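Local atomic coordinates of telomerase reverse transcriptase (PDB entry 6ZD1), a protein that probably extends chromosome ends as the catalytic subunit of telomerase, adding telomeric DNA repeats by copying a template within the enzyme's RNA component. Residues 282-285 / 286-290; 424-427 / 428-432. One frame throughout, in Å; residues are numbered along the deposited sequence.

Contact 1. Residues 282-285 / 286-290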
loop_
_atom_site.group_PDB
_atom_site.type_symbol
_atom_site.label_atom_id
_atom_site.label_comp_id
_atom_site.label_asym_id
_atom_site.label_seq_id
_atom_site.Cartn_x
_atom_site.Cartn_y
_atom_site.Cartn_z
ATOM N N SER A 282 -12.788 12.582 6.875
ATOM C CA SER A 282 -11.523 13.300 6.739
ATOM C C SER A 282 -11.320 14.333 7.840
ATOM O O SER A 282 -10.218 14.371 8.419
ATOM C CB SER A 282 -11.433 13.932 5.345
ATOM O OG SER A 282 -10.201 14.609 5.174
ATOM N N PRO A 283 -12.302 15.176 8.197
ATOM C CA PRO A 283 -12.077 16.088 9.331
ATOM C C PRO A 283 -11.802 15.370 10.638
ATOM O O PRO A 283 -10.919 15.795 11.394
ATOM C CB PRO A 283 -13.380 16.898 9.388
ATOM C CG PRO A 283 -13.891 16.866 8.000
ATOM C CD PRO A 283 -13.569 15.486 7.507
ATOM N N VAL A 284 -12.525 14.284 10.921
ATOM C CA VAL A 284 -12.311 13.555 12.170
ATOM C C VAL A 284 -10.871 13.061 12.248
ATOM O O VAL A 284 -10.201 13.207 13.277
ATOM C CB VAL A 284 -13.317 12.397 12.302
ATOM C CG1 VAL A 284 -12.870 11.420 13.383
ATOM C CG2 VAL A 284 -14.698 12.936 12.624
ATOM N N ARG A 285 -10.364 12.499 11.148
ATOM C CA ARG A 285 -8.985 12.024 11.148
ATOM C C ARG A 285 -8.002 13.184 11.264
ATOM O O ARG A 285 -6.974 13.066 11.943
ATOM C CB ARG A 285 -8.709 11.202 9.890
ATOM C CG ARG A 285 -7.309 10.624 9.839
ATOM C CD ARG A 285 -7.208 9.457 8.874
ATOM N NE ARG A 285 -7.530 9.830 7.501
ATOM C CZ ARG A 285 -7.368 9.021 6.458
ATOM N NH1 ARG A 285 -6.882 7.799 6.638
ATOM N NH2 ARG A 285 -7.684 9.430 5.236
ATOM N N GLN A 286 -8.315 14.327 10.644
ATOM C CA GLN A 286 -7.405 15.469 10.708
ATOM C C GLN A 286 -7.292 16.012 12.129
ATOM O O GLN A 286 -6.189 16.335 12.591
ATOM C CB GLN A 286 -7.865 16.580 9.765
ATOM C CG GLN A 286 -7.680 16.295 8.286
ATOM C CD GLN A 286 -8.109 17.474 7.429
ATOM O OE1 GLN A 286 -7.525 18.557 7.508
ATOM N NE2 GLN A 286 -9.142 17.274 6.618
ATOM N N VAL A 287 -8.418 16.120 12.837
ATOM C CA VAL A 287 -8.383 16.669 14.189
ATOM C C VAL A 287 -7.693 15.697 15.137
ATOM O O VAL A 287 -6.910 16.104 16.003
ATOM C CB VAL A 287 -9.805 17.014 14.662
ATOM C CG1 VAL A 287 -9.777 17.566 16.082
ATOM C CG2 VAL A 287 -10.447 18.005 13.707
ATOM N N LEU A 288 -7.948 14.398 14.972
ATOM C CA LEU A 288 -7.257 13.410 15.793
ATOM C C LEU A 288 -5.752 13.485 15.578
ATOM O O LEU A 288 -4.975 13.399 16.537
ATOM C CB LEU A 288 -7.775 12.008 15.481
ATOM C CG LEU A 288 -9.214 11.696 15.896
ATOM C CD1 LEU A 288 -9.594 10.299 15.445
ATOM C CD2 LEU A 288 -9.390 11.839 17.397
ATOM N N GLN A 289 -5.322 13.668 14.327
ATOM C CA GLN A 289 -3.894 13.748 14.042
ATOM C C GLN A 289 -3.272 14.996 14.656
ATOM O O GLN A 289 -2.136 14.952 15.142
ATOM C CB GLN A 289 -3.657 13.716 12.532
ATOM C CG GLN A 289 -2.204 13.488 12.133
ATOM C CD GLN A 289 -1.684 12.124 12.553
ATOM O OE1 GLN A 289 -2.052 11.102 11.974
ATOM N NE2 GLN A 289 -0.824 12.103 13.566
ATOM N N LEU A 290 -3.998 16.118 14.646
ATOM C CA LEU A 290 -3.457 17.343 15.227
ATOM C C LEU A 290 -3.347 17.242 16.742
ATOM O O LEU A 290 -2.313 17.601 17.320
ATOM C CB LEU A 290 -4.323 18.539 14.832
ATOM C CG LEU A 290 -4.128 19.031 13.400
ATOM C CD1 LEU A 290 -4.951 20.284 13.147
ATOM C CD2 LEU A 290 -2.652 19.285 13.128
#
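Gln-286 folds its side chain back over Ser-282, one helical turn earlier. Its CB lies 3.5 Å from the carbonyl O of both Ser-282 and Pro-283. CG, set opposite the residue's own carbonyl carbon (chi1 -72°), closes to 3.2 Å from Ser-282 O, the atom that also accepts from Gln-286 N at 2.9 Å. The chain then runs extended, bringing CD past that same oxygen and NE2 to 3.2 Å from Ser-282 OG. This hydrogen bond is bent, 144° at the hydrogen, and the hydroxyl sits 21° out of the amide plane. The stronger polar partners lie elsewhere, Arg-372 O for NE2 and Glu-668 OE2 for OG, so the i/i+4 pair links the helix to two other parts of the chain.

Another i/i+4 pair, Val-284 and Leu-288, runs alongside in a common direction, with CG1 of Val-284 4.0 Å from CD1 of Leu-288. The backbone bonds across the contact are i/i+4, Val-287 N to Pro-283 O being 2.9 Å, although Pro-283 N makes none to the turn before and the helix kinks there. These turns belong to helix 263-298, where Pro-283 and Val-287 pack on strands 368-372 and 423-427, while Val-284 and Leu-288 reach Cys-435 of helix 428-440.

Contact 2. Residues 424-427 / 428-432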
loop_
_atom_site.group_PDB
_atom_site.type_symbol
_atom_site.label_atom_id
_atom_site.label_comp_id
_atom_site.label_asym_id
_atom_site.label_seq_id
_atom_site.Cartn_x
_atom_site.Cartn_y
_atom_site.Cartn_z
ATOM N N LEU A 424 -12.708 23.419 6.147
ATOM C CA LEU A 424 -13.957 22.870 6.662
ATOM C C LEU A 424 -13.987 23.044 8.177
ATOM O O LEU A 424 -12.982 23.392 8.801
ATOM C CB LEU A 424 -14.119 21.387 6.307
ATOM C CG LEU A 424 -14.246 21.003 4.835
ATOM C CD1 LEU A 424 -14.406 19.495 4.697
ATOM C CD2 LEU A 424 -15.410 21.733 4.185
ATOM N N SER A 425 -15.149 22.779 8.774
ATOM C CA SER A 425 -15.313 22.905 10.218
ATOM C C SER A 425 -16.063 21.700 10.768
ATOM O O SER A 425 -17.001 21.201 10.140
ATOM C CB SER A 425 -16.066 24.191 10.589
ATOM O OG SER A 425 -17.417 24.127 10.169
ATOM N N ILE A 426 -15.657 21.250 11.955
ATOM C CA ILE A 426 -16.296 20.114 12.605
ATOM C C ILE A 426 -16.197 20.297 14.114
ATOM O O ILE A 426 -15.217 20.843 14.631
ATOM C CB ILE A 426 -15.669 18.774 12.154
ATOM C CG1 ILE A 426 -16.513 17.599 12.647
ATOM C CG2 ILE A 426 -14.232 18.658 12.643
ATOM C CD1 ILE A 426 -16.024 16.262 12.171
ATOM N N SER A 427 -17.221 19.831 14.821
ATOM C CA SER A 427 -17.309 19.993 16.264
ATOM C C SER A 427 -16.775 18.761 16.986
ATOM O O SER A 427 -16.650 17.676 16.414
ATOM C CB SER A 427 -18.754 20.256 16.693
ATOM O OG SER A 427 -19.530 19.075 16.599
ATOM N N LYS A 428 -16.473 18.947 18.272
ATOM C CA LYS A 428 -16.006 17.832 19.086
ATOM C C LYS A 428 -17.098 16.790 19.285
ATOM O O LYS A 428 -16.801 15.592 19.372
ATOM C CB LYS A 428 -15.502 18.350 20.430
ATOM C CG LYS A 428 -15.107 17.272 21.414
ATOM C CD LYS A 428 -14.603 17.894 22.697
ATOM C CE LYS A 428 -14.520 16.873 23.813
ATOM N NZ LYS A 428 -14.036 17.494 25.077
ATOM N N ASN A 429 -18.362 17.216 19.333
ATOM C CA ASN A 429 -19.457 16.262 19.482
ATOM C C ASN A 429 -19.502 15.290 18.312
ATOM O O ASN A 429 -19.606 14.075 18.506
ATOM C CB ASN A 429 -20.790 16.996 19.615
ATOM C CG ASN A 429 -21.975 16.041 19.624
ATOM O OD1 ASN A 429 -21.891 14.936 20.164
ATOM N ND2 ASN A 429 -23.077 16.456 19.012
ATOM N N LYS A 430 -19.439 15.812 17.083
ATOM C CA LYS A 430 -19.419 14.939 15.914
ATOM C C LYS A 430 -18.210 14.010 15.947
ATOM O O LYS A 430 -18.336 12.810 15.678
ATOM C CB LYS A 430 -19.423 15.772 14.632
ATOM C CG LYS A 430 -19.648 14.963 13.358
ATOM C CD LYS A 430 -21.066 14.406 13.301
ATOM C CE LYS A 430 -21.304 13.595 12.032
ATOM N NZ LYS A 430 -21.241 14.429 10.797
ATOM N N ILE A 431 -17.037 14.547 16.300
ATOM C CA ILE A 431 -15.818 13.741 16.339
ATOM C C ILE A 431 -15.986 12.572 17.301
ATOM O O ILE A 431 -15.678 11.421 16.966
ATOM C CB ILE A 431 -14.606 14.613 16.718
ATOM C CG1 ILE A 431 -14.274 15.587 15.591
ATOM C CG2 ILE A 431 -13.404 13.745 17.041
ATOM C CD1 ILE A 431 -13.332 16.680 16.014
ATOM N N ILE A 432 -16.490 12.847 18.506
ATOM C CA ILE A 432 -16.721 11.767 19.461
ATOM C C ILE A 432 -17.770 10.802 18.924
ATOM O O ILE A 432 -17.649 9.581 19.081
ATOM C CB ILE A 432 -17.127 12.335 20.833
ATOM C CG1 ILE A 432 -15.991 13.165 21.431
ATOM C CG2 ILE A 432 -17.513 11.210 21.781
ATOM C CD1 ILE A 432 -14.711 12.389 21.629
#
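Ser-427 ends a strand and caps the helix that starts at Lys-428, the axes of the short segments 424-427 and 428-432 being inclined at 73° and approaching to 5.6 Å. Its side chain is turned so that OG lies between its own backbone N and carbonyl carbon (chi1 73°), which directs the oxygen at the first helical turn. There OG accepts from Lys-430 N at 3.3 Å, a long but almost straight bond (174° at the hydrogen), the defining bond of a serine N-cap. The carbonyl of the same residue takes the next amide, with Ile-431 N 3.2 Å from Ser-427 O. Thus one residue receives two N-H groups of the opening turn, one on its hydroxyl and one on its carbonyl.

Beside this polar junction the apolar side chains pack together. Ile-426 has CG1 anti to its backbone N, which carries CD1 beside the helix, 3.9 Å from CG1 of Ile-431. Its other branch, CG2, approaches CD1 of Ile-431 at 4.0 Å, and the two isoleucines meet at a slant. Lys-430 instead passes Ile-426 at about a right angle: its CB is 4.0 Å from Ile-426 CG1, so the contact is made by the methylene part of the lysine.

Strand 423-427 pairs antiparallel with 368-372, and helix 263-298 covers the isoleucines' apolar face, Pro-283 and Val-284 on Ile-426, Val-287 on Ile-431. Chemically, the hydroxyl serves Lys-430 N, an opening-turn amide with no earlier turn to supply a carbonyl, while Ile-431 N makes the first regular helical bond.

In the fold
From the N terminus, contact 1 comes first, within helix 263-298, and is complete well before the chain reaches contact 2; neither nests in nor crosses the other. Each is continuous in sequence, so neither closes a long loop: the first links successive turns of one helix, the second spans the passage from strand 423-427 into helix 428-440. Their centres are nevertheless 9 Å apart. Val-284 CG2 comes within 3.6 Å of Ile-426 CD1, and Val-287 CG1 within 3.7 Å of Ile-431 CD1. This apolar seam joins the long helix to the strand-helix unit, and strand 368-372, the antiparallel partner of 423-427, packs on both, all within the reverse transcriptase range.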